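Local coordinates for Lmo2812 protein (Listeria monocytogenes EGD-e, PDB 5ZQA) that is a penicillin-binding protein of the peptidase S11 family that probably acts as a serine-type D-Ala-D-Ala carboxypeptidase in peptidoglycan synthesis, at residues P95-L100 with S122-A127. Residues are numbered along the deposited sequence; the frame is centred on the assembly and turned at random.
Sequences PSAVSL and SANDAA
N124 grips the carbonyl oxygen of V98 with two donors. Its ND2 lies 2.9 Å from V98 O, in the carbonyl plane on a lone pair. Its backbone N, 3.0 Å from V98 O, comes from above that plane. CG of N124 sits beside its own backbone N (chi1 -69°), which folds ND2 back to the oxygen the backbone N already holds. A water accepts from V98 N and N124 ND2. V98 CG1 rests against S122 O at 3.5 Å.

D125 turns its carboxylate to the start of helix 100-104. D125 OD1 accepts from L100 N at 2.8 Å, on its syn side and nearly straight (167°). OD2 bonds the next amide, Y101 N, and S99 OG caps A102 N. Beside the L100 N bond, CB of L100 meets CB of A123 at 3.9 Å.

S122, A123 and N124 fit the SxN motif of serine penicillin-binding proteins: S122 OG bonds S62 OG and K226 NZ, and N124 OD1 bonds NZ of K65, the predicted proton acceptor. The contact ties the loop after strand 86-88 to the turn that carries S122, a predicted active-site residue, between helix 111-120, whose A117 packs against L100 and A123, and helix 124-135.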
ATOM      1  N   PRO A  95       1.741  20.924  -1.338  1.00 36.80           N
ATOM      2  CA  PRO A  95       0.344  21.372  -1.406  1.00 37.11           C
ATOM      3  C   PRO A  95      -0.618  20.352  -2.009  1.00 33.95           C
ATOM      4  O   PRO A  95      -1.773  20.279  -1.587  1.00 35.85           O
ATOM      5  CB  PRO A  95       0.421  22.611  -2.306  1.00 37.56           C
ATOM      6  CG  PRO A  95       1.710  22.497  -3.040  1.00 38.18           C
ATOM      7  CD  PRO A  95       2.639  21.809  -2.100  1.00 36.98           C
ATOM      8  N   SER A  96      -0.150  19.589  -2.991  1.00 34.00           N
ATOM      9  CA  SER A  96      -1.012  18.678  -3.739  1.00 34.27           C
ATOM     10  C   SER A  96      -1.152  17.299  -3.086  1.00 30.46           C
ATOM     11  O   SER A  96      -1.888  16.445  -3.579  1.00 32.11           O
ATOM     12  CB  SER A  96      -0.484  18.514  -5.167  1.00 35.72           C
ATOM     13  OG  SER A  96      -0.533  19.744  -5.874  1.00 42.45           O
ATOM     14  N   ALA A  97      -0.445  17.081  -1.983  1.00 24.81           N
ATOM     15  CA  ALA A  97      -0.456  15.773  -1.333  1.00 21.64           C
ATOM     16  C   ALA A  97      -1.723  15.567  -0.502  1.00 18.70           C
ATOM     17  O   ALA A  97      -2.158  16.462   0.224  1.00 18.28           O
ATOM     18  CB  ALA A  97       0.785  15.609  -0.461  1.00 18.85           C
ATOM     19  N   VAL A  98      -2.311  14.382  -0.633  1.00 16.66           N
ATOM     20  CA  VAL A  98      -3.468  13.980   0.154  1.00 13.24           C
ATOM     21  C   VAL A  98      -3.105  14.017   1.632  1.00 12.85           C
ATOM     22  O   VAL A  98      -2.043  13.538   2.036  1.00 13.82           O
ATOM     23  CB  VAL A  98      -3.948  12.570  -0.239  1.00 13.86           C
ATOM     24  CG1 VAL A  98      -5.007  12.060   0.719  1.00 14.47           C
ATOM     25  CG2 VAL A  98      -4.477  12.572  -1.674  1.00 17.33           C
ATOM     26  N   SER A  99      -3.977  14.615   2.435  1.00 15.38           N
ATOM     27  CA  SER A  99      -3.691  14.708   3.850  1.00 14.74           C
ATOM     28  C   SER A  99      -4.943  14.654   4.706  1.00 14.39           C
ATOM     29  O   SER A  99      -6.033  15.108   4.321  1.00 14.17           O
ATOM     30  CB  SER A  99      -2.896  15.982   4.148  1.00 21.21           C
ATOM     31  OG  SER A  99      -3.742  17.071   4.437  1.00 19.22           O
ATOM     32  N   LEU A 100      -4.765  14.070   5.882  1.00 10.72           N
ATOM     33  CA  LEU A 100      -5.841  13.950   6.844  1.00 10.33           C
ATOM     34  C   LEU A 100      -6.180  15.315   7.414  1.00 13.46           C
ATOM     35  O   LEU A 100      -7.350  15.621   7.645  1.00 11.88           O
ATOM     36  CB  LEU A 100      -5.439  12.975   7.961  1.00 10.91           C
ATOM     37  CG  LEU A 100      -6.451  12.733   9.082  1.00  9.69           C
ATOM     38  CD1 LEU A 100      -7.781  12.231   8.531  1.00 10.37           C
ATOM     39  CD2 LEU A 100      -5.897  11.757  10.111  1.00  9.56           C
ATOM     40  N   SER A 122      -5.194   7.150   2.116  1.00  9.94           N
ATOM     41  CA  SER A 122      -3.833   7.414   1.653  1.00 10.16           C
ATOM     42  C   SER A 122      -3.329   8.753   2.197  1.00 12.10           C
ATOM     43  O   SER A 122      -2.739   9.557   1.479  1.00 10.94           O
ATOM     44  CB  SER A 122      -3.770   7.385   0.126  1.00 13.55           C
ATOM     45  OG  SER A 122      -2.498   6.931  -0.305  1.00 13.30           O
ATOM     46  N   ALA A 123      -3.562   8.983   3.484  1.00  9.44           N
ATOM     47  CA  ALA A 123      -3.152  10.238   4.113  1.00  9.01           C
ATOM     48  C   ALA A 123      -1.635  10.282   4.322  1.00  9.15           C
ATOM     49  O   ALA A 123      -1.074   9.530   5.131  1.00  9.39           O
ATOM     50  CB  ALA A 123      -3.888  10.423   5.444  1.00 10.85           C
ATOM     51  N   ASN A 124      -0.969  11.172   3.598  1.00  9.61           N
ATOM     52  CA  ASN A 124       0.486  11.275   3.663  1.00  9.38           C
ATOM     53  C   ASN A 124       0.990  11.788   4.998  1.00  7.56           C
ATOM     54  O   ASN A 124       2.014  11.320   5.501  1.00  9.53           O
ATOM     55  CB  ASN A 124       1.004  12.191   2.554  1.00  8.66           C
ATOM     56  CG  ASN A 124       0.842  11.582   1.203  1.00 10.21           C
ATOM     57  OD1 ASN A 124       1.554  10.647   0.861  1.00 11.41           O
ATOM     58  ND2 ASN A 124      -0.102  12.098   0.420  1.00 13.59           N
ATOM     59  N   ASP A 125       0.283  12.761   5.573  1.00  8.63           N
ATOM     60  CA  ASP A 125       0.705  13.288   6.856  1.00  9.03           C
ATOM     61  C   ASP A 125       0.587  12.223   7.954  1.00  7.04           C
ATOM     62  O   ASP A 125       1.463  12.129   8.814  1.00  9.81           O
ATOM     63  CB  ASP A 125      -0.071  14.569   7.220  1.00 10.70           C
ATOM     64  CG  ASP A 125      -1.594  14.438   7.104  1.00 11.73           C
ATOM     65  OD1 ASP A 125      -2.118  13.431   6.593  1.00 10.98           O
ATOM     66  OD2 ASP A 125      -2.281  15.404   7.528  1.00 12.08           O
ATOM     67  N   ALA A 126      -0.455  11.391   7.900  1.00  8.71           N
ATOM     68  CA  ALA A 126      -0.601  10.313   8.881  1.00  8.75           C
ATOM     69  C   ALA A 126       0.588   9.352   8.818  1.00  9.00           C
ATOM     70  O   ALA A 126       1.158   8.964   9.846  1.00  9.94           O
ATOM     71  CB  ALA A 126      -1.903   9.576   8.661  1.00  9.16           C
ATOM     72  N   ALA A 127       0.977   8.986   7.603  1.00  7.76           N
ATOM     73  CA  ALA A 127       2.125   8.100   7.416  1.00  8.17           C
ATOM     74  C   ALA A 127       3.417   8.705   7.968  1.00  7.97           C
ATOM     75  O   ALA A 127       4.184   8.029   8.647  1.00 10.15           O
ATOM     76  CB  ALA A 127       2.289   7.763   5.937  1.00  8.90           C
TER
HETATM   77  O   HOH W   1      -0.953  12.236  -2.424  1.00 23.14           O